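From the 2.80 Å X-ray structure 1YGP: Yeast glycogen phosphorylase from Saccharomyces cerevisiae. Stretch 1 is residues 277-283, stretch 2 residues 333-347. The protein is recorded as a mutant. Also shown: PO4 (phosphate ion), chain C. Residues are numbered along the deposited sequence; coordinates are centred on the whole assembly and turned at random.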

# COMPACT_ATOMS: atom_id res chain seq x y z
N LEU A 277 -14.74 7.69 -11.50
CA LEU A 277 -13.96 6.73 -12.22
C LEU A 277 -13.85 5.61 -11.20
O LEU A 277 -13.53 5.91 -10.04
N ARG A 278 -14.20 4.38 -11.56
CA ARG A 278 -14.11 3.28 -10.63
C ARG A 278 -13.12 2.30 -11.23
O ARG A 278 -13.29 1.80 -12.35
N LEU A 279 -12.06 2.05 -10.48
CA LEU A 279 -10.98 1.21 -10.95
C LEU A 279 -11.00 -0.04 -10.06
O LEU A 279 -11.42 0.06 -8.91
N TRP A 280 -10.59 -1.20 -10.56
CA TRP A 280 -10.60 -2.41 -9.79
C TRP A 280 -9.19 -2.86 -9.51
O TRP A 280 -8.32 -2.74 -10.37
N GLN A 281 -8.96 -3.41 -8.32
CA GLN A 281 -7.70 -4.03 -7.92
C GLN A 281 -8.01 -5.49 -7.71
O GLN A 281 -9.08 -5.76 -7.13
N ALA A 282 -7.18 -6.45 -8.14
CA ALA A 282 -7.51 -7.85 -7.93
C ALA A 282 -6.98 -8.32 -6.61
O ALA A 282 -5.84 -7.98 -6.29
N ARG A 283 -7.73 -9.07 -5.81
CA ARG A 283 -7.27 -9.57 -4.52
C ARG A 283 -7.55 -11.07 -4.46
O ARG A 283 -8.42 -11.53 -5.21
N TYR A 333 -11.20 -10.12 -18.95
CA TYR A 333 -12.41 -10.67 -18.38
C TYR A 333 -12.64 -10.04 -17.01
O TYR A 333 -13.70 -9.43 -16.87
N PHE A 334 -11.71 -10.10 -16.03
CA PHE A 334 -11.84 -9.52 -14.69
C PHE A 334 -12.46 -8.11 -14.67
O PHE A 334 -13.44 -7.82 -13.97
N TRP A 335 -11.97 -7.19 -15.48
CA TRP A 335 -12.51 -5.86 -15.54
C TRP A 335 -13.88 -5.86 -16.17
O TRP A 335 -14.73 -5.16 -15.61
N CYS A 336 -14.15 -6.59 -17.26
CA CYS A 336 -15.50 -6.62 -17.84
C CYS A 336 -16.57 -7.20 -16.92
O CYS A 336 -17.67 -6.67 -16.76
N ALA A 337 -16.19 -8.25 -16.22
CA ALA A 337 -17.00 -8.97 -15.27
C ALA A 337 -17.45 -8.12 -14.09
O ALA A 337 -18.65 -7.92 -13.85
N ALA A 338 -16.47 -7.59 -13.33
CA ALA A 338 -16.71 -6.77 -12.16
C ALA A 338 -17.49 -5.50 -12.52
O ALA A 338 -18.51 -5.18 -11.89
N SER A 339 -17.08 -4.80 -13.57
CA SER A 339 -17.77 -3.62 -14.03
C SER A 339 -19.20 -3.92 -14.44
O SER A 339 -20.12 -3.21 -14.02
N LEU A 340 -19.48 -4.97 -15.21
CA LEU A 340 -20.86 -5.27 -15.57
C LEU A 340 -21.66 -5.59 -14.33
O LEU A 340 -22.77 -5.10 -14.16
N HIS A 341 -21.07 -6.33 -13.39
CA HIS A 341 -21.72 -6.66 -12.14
C HIS A 341 -22.18 -5.41 -11.40
O HIS A 341 -23.29 -5.37 -10.85
N ASP A 342 -21.28 -4.43 -11.31
CA ASP A 342 -21.57 -3.21 -10.59
C ASP A 342 -22.63 -2.44 -11.37
O ASP A 342 -23.56 -1.91 -10.76
N ILE A 343 -22.59 -2.47 -12.71
CA ILE A 343 -23.57 -1.81 -13.57
C ILE A 343 -24.93 -2.49 -13.44
O ILE A 343 -25.92 -1.77 -13.43
N LEU A 344 -25.10 -3.80 -13.29
CA LEU A 344 -26.42 -4.37 -13.08
C LEU A 344 -26.91 -4.23 -11.63
O LEU A 344 -28.12 -4.14 -11.38
N ARG A 345 -26.01 -4.18 -10.63
CA ARG A 345 -26.43 -4.06 -9.24
C ARG A 345 -27.17 -2.75 -9.02
O ARG A 345 -28.29 -2.69 -8.50
N ARG A 346 -26.54 -1.69 -9.50
CA ARG A 346 -27.10 -0.36 -9.43
C ARG A 346 -28.46 -0.35 -10.12
O ARG A 346 -29.42 0.19 -9.56
N PHE A 347 -28.61 -1.05 -11.27
CA PHE A 347 -29.87 -1.12 -12.03
C PHE A 347 -30.96 -1.78 -11.21
O PHE A 347 -32.11 -1.30 -11.21

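The strand 277-283 crosses the helix 333-347 at a closest axial approach of 9.4 Å, their N-to-C directions 125° apart, and the centre of the contact is Trp280. Its CA-to-CB bond points toward the helix, and with chi1 in the m well and chi2 at 102° the indole reaches along the helix. Of all the residues in the two stretches it has the largest area covered by the opposing one, 121 Å². Ala338 also points toward its partner and lies over one face of the indole: its CB is 3.7 Å from Trp280 CE2 and 3.8 Å from the centroid of the five-membered ring, only 15° off the ring normal, a CH-pi contact. A methyl group suits this place because it brings a C-H group onto the aromatic face while letting the ring lie close to the helix backbone.

Phe334, one turn earlier, extends the apolar patch toward the later part of the strand. Its CA-to-CB bond points sideways, but the t rotamer (chi1 173°) brings the end of the ring nearer. Phe334 CE2 lies 3.9 Å from Trp280 CB, and Phe334 CZ lies 3.7 Å from Ala282 CB and 3.5 Å from Ala282 CA. The small side chain of Ala282 thus allows the phenyl tip to approach the strand backbone itself. Trp335 contributes less; edge meets edge where its CD1 stands 4.2 Å from Trp280 CD1. Leu279 and Gln281 point away from the helix, in keeping with the alternation of a strand.

The indole also has a polar edge. Trp280 NE1 donates a hydrogen bond to Ser339 OG at 2.9 Å, with an angle of 147°, so the nitrogen is satisfied in a buried setting. Ser339, in the m rotamer, in turn donates from OG to the backbone Trp335 O at 2.8 Å. A serine hydroxyl suits this position because it can accept from the indole while giving its own proton to the preceding turn of helix. Farther along the ring, Asp342 CB comes within 4.1 Å of Trp280 CZ2.

Asp342 begins the charged margin. Pointing toward the strand with chi1 in t, it meets Arg278, whose chain runs out through t at chi1 and chi2 and then bends at chi3 (m), in a salt bridge, Arg278 NH1 to Asp342 OD2 at 2.9 Å, although the hydrogen bond within it is weak at 126°. The same carboxylate forms salt bridges inside the helix, from OD1 to Arg345 NH1 at 2.9 Å and from OD2 to Arg346 NH2 at 3.2 Å. Its negative charge helps to offset the crowding of like charges where Arg346 NH2 sits over one face of the Arg278 guanidinium, 4.3 Å from Arg278 NH1.

At the outer limit a phosphate ion, probably from the crystallisation liquor, supplies further negative charge. Arg345 NH2 donates to PO4 O4 at 2.8 Å and a nearly straight 170°, and Arg346 NE donates to PO4 O1 at 3.0 Å.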

# COMPACT_ATOMS: atom_id res chain seq x y z
CB LEU A 277 -12.62 7.35 -12.55
CG LEU A 277 -11.56 6.62 -13.37
CD1 LEU A 277 -12.15 6.12 -14.68
CD2 LEU A 277 -10.41 7.58 -13.67
CB ARG A 278 -15.47 2.63 -10.43
CG ARG A 278 -15.33 1.44 -9.49
CD ARG A 278 -16.65 0.99 -8.92
NE ARG A 278 -17.01 1.85 -7.81
CZ ARG A 278 -17.97 1.56 -6.93
NH1 ARG A 278 -18.69 0.45 -7.04
NH2 ARG A 278 -18.17 2.38 -5.90
CB LEU A 279 -9.68 1.99 -10.83
CG LEU A 279 -9.69 3.42 -11.36
CD1 LEU A 279 -8.80 4.25 -10.48
CD2 LEU A 279 -9.27 3.47 -12.81
CB TRP A 280 -11.30 -3.54 -10.57
CG TRP A 280 -12.74 -3.23 -10.96
CD1 TRP A 280 -13.10 -2.84 -12.23
CD2 TRP A 280 -13.78 -3.22 -10.08
NE1 TRP A 280 -14.38 -2.58 -12.15
CE2 TRP A 280 -14.83 -2.78 -10.90
CE3 TRP A 280 -13.99 -3.50 -8.73
CZ2 TRP A 280 -16.10 -2.61 -10.34
CZ3 TRP A 280 -15.26 -3.33 -8.19
CH2 TRP A 280 -16.31 -2.88 -8.99
CB GLN A 281 -7.24 -3.44 -6.62
CG GLN A 281 -6.14 -4.21 -5.90
CD GLN A 281 -5.71 -3.44 -4.69
OE1 GLN A 281 -4.72 -2.73 -4.77
NE2 GLN A 281 -6.39 -3.47 -3.55
CB ALA A 282 -6.89 -8.75 -8.95
CB ARG A 283 -7.97 -8.86 -3.39
CG ARG A 283 -7.43 -7.43 -3.24
CD ARG A 283 -7.99 -6.82 -1.97
NE ARG A 283 -7.82 -5.38 -1.87
CZ ARG A 283 -8.54 -4.62 -1.02
NH1 ARG A 283 -9.46 -5.16 -0.21
NH2 ARG A 283 -8.40 -3.30 -1.02
CB TYR A 333 -12.34 -12.20 -18.22
CG TYR A 333 -13.67 -12.73 -17.71
CD1 TYR A 333 -14.87 -12.18 -18.17
CD2 TYR A 333 -13.70 -13.70 -16.72
CE1 TYR A 333 -16.08 -12.59 -17.62
CE2 TYR A 333 -14.91 -14.12 -16.17
CZ TYR A 333 -16.09 -13.55 -16.62
OH TYR A 333 -17.30 -13.89 -16.05
CB PHE A 334 -10.43 -9.53 -14.10
CG PHE A 334 -10.25 -8.83 -12.77
CD1 PHE A 334 -10.67 -9.44 -11.59
CD2 PHE A 334 -9.71 -7.54 -12.73
CE1 PHE A 334 -10.56 -8.76 -10.38
CE2 PHE A 334 -9.61 -6.87 -11.51
CZ PHE A 334 -10.04 -7.48 -10.33
CB TRP A 335 -11.51 -5.02 -16.31
CG TRP A 335 -11.96 -3.76 -17.03
CD1 TRP A 335 -12.43 -2.62 -16.42
CD2 TRP A 335 -11.83 -3.64 -18.38
NE1 TRP A 335 -12.59 -1.76 -17.41
CE2 TRP A 335 -12.24 -2.33 -18.59
CE3 TRP A 335 -11.42 -4.46 -19.43
CZ2 TRP A 335 -12.23 -1.84 -19.89
CZ3 TRP A 335 -11.42 -3.94 -20.72
CH2 TRP A 335 -11.82 -2.64 -20.95
CB CYS A 336 -15.46 -7.43 -19.11
SG CYS A 336 -14.67 -6.44 -20.38
CB ALA A 337 -16.20 -10.16 -14.77
CB ALA A 338 -15.39 -6.39 -11.57
CB SER A 339 -17.01 -3.05 -15.19
OG SER A 339 -15.71 -2.67 -14.77
CB LEU A 340 -20.93 -6.45 -16.51
CG LEU A 340 -21.49 -6.14 -17.86
CD1 LEU A 340 -22.87 -5.58 -17.71
CD2 LEU A 340 -20.66 -5.08 -18.55
CB HIS A 341 -20.78 -7.43 -11.25
CG HIS A 341 -21.40 -7.90 -9.95
ND1 HIS A 341 -21.93 -7.18 -8.97
CD2 HIS A 341 -21.47 -9.22 -9.58
CE1 HIS A 341 -22.31 -8.00 -8.02
NE2 HIS A 341 -22.03 -9.22 -8.40
CB ASP A 342 -20.24 -2.46 -10.41
CG ASP A 342 -20.30 -1.27 -9.48
OD1 ASP A 342 -21.04 -1.27 -8.51
OD2 ASP A 342 -19.61 -0.30 -9.71
CB ILE A 343 -23.02 -1.86 -15.03
CG1 ILE A 343 -21.90 -0.84 -15.12
CG2 ILE A 343 -24.12 -1.60 -16.07
CD1 ILE A 343 -20.95 -1.09 -16.30
CB LEU A 344 -26.43 -5.84 -13.44
CG LEU A 344 -25.71 -6.31 -14.68
CD1 LEU A 344 -26.13 -7.72 -14.98
CD2 LEU A 344 -26.09 -5.46 -15.88
CB ARG A 345 -25.23 -4.09 -8.29
CG ARG A 345 -25.81 -4.14 -6.89
CD ARG A 345 -25.02 -3.60 -5.71
NE ARG A 345 -24.72 -2.21 -5.92
CZ ARG A 345 -23.50 -1.89 -6.34
NH1 ARG A 345 -22.56 -2.83 -6.55
NH2 ARG A 345 -23.23 -0.61 -6.58
CB ARG A 346 -26.11 0.57 -10.08
CG ARG A 346 -26.43 2.03 -9.92
CD ARG A 346 -25.28 2.91 -10.39
NE ARG A 346 -24.09 2.62 -9.60
CZ ARG A 346 -22.97 2.19 -10.19
NH1 ARG A 346 -22.91 2.02 -11.51
NH2 ARG A 346 -21.93 1.85 -9.43
CB PHE A 347 -29.73 -1.94 -13.34
CG PHE A 347 -30.99 -1.98 -14.21
CD1 PHE A 347 -31.44 -0.84 -14.89
CD2 PHE A 347 -31.71 -3.18 -14.34
CE1 PHE A 347 -32.58 -0.89 -15.69
CE2 PHE A 347 -32.86 -3.23 -15.14
CZ PHE A 347 -33.30 -2.08 -15.81
P PO4 C . -24.28 2.84 -6.05
O1 PO4 C . -24.79 3.91 -6.94
O2 PO4 C . -22.85 2.65 -6.34
O3 PO4 C . -24.46 3.22 -4.62
O4 PO4 C . -25.02 1.58 -6.29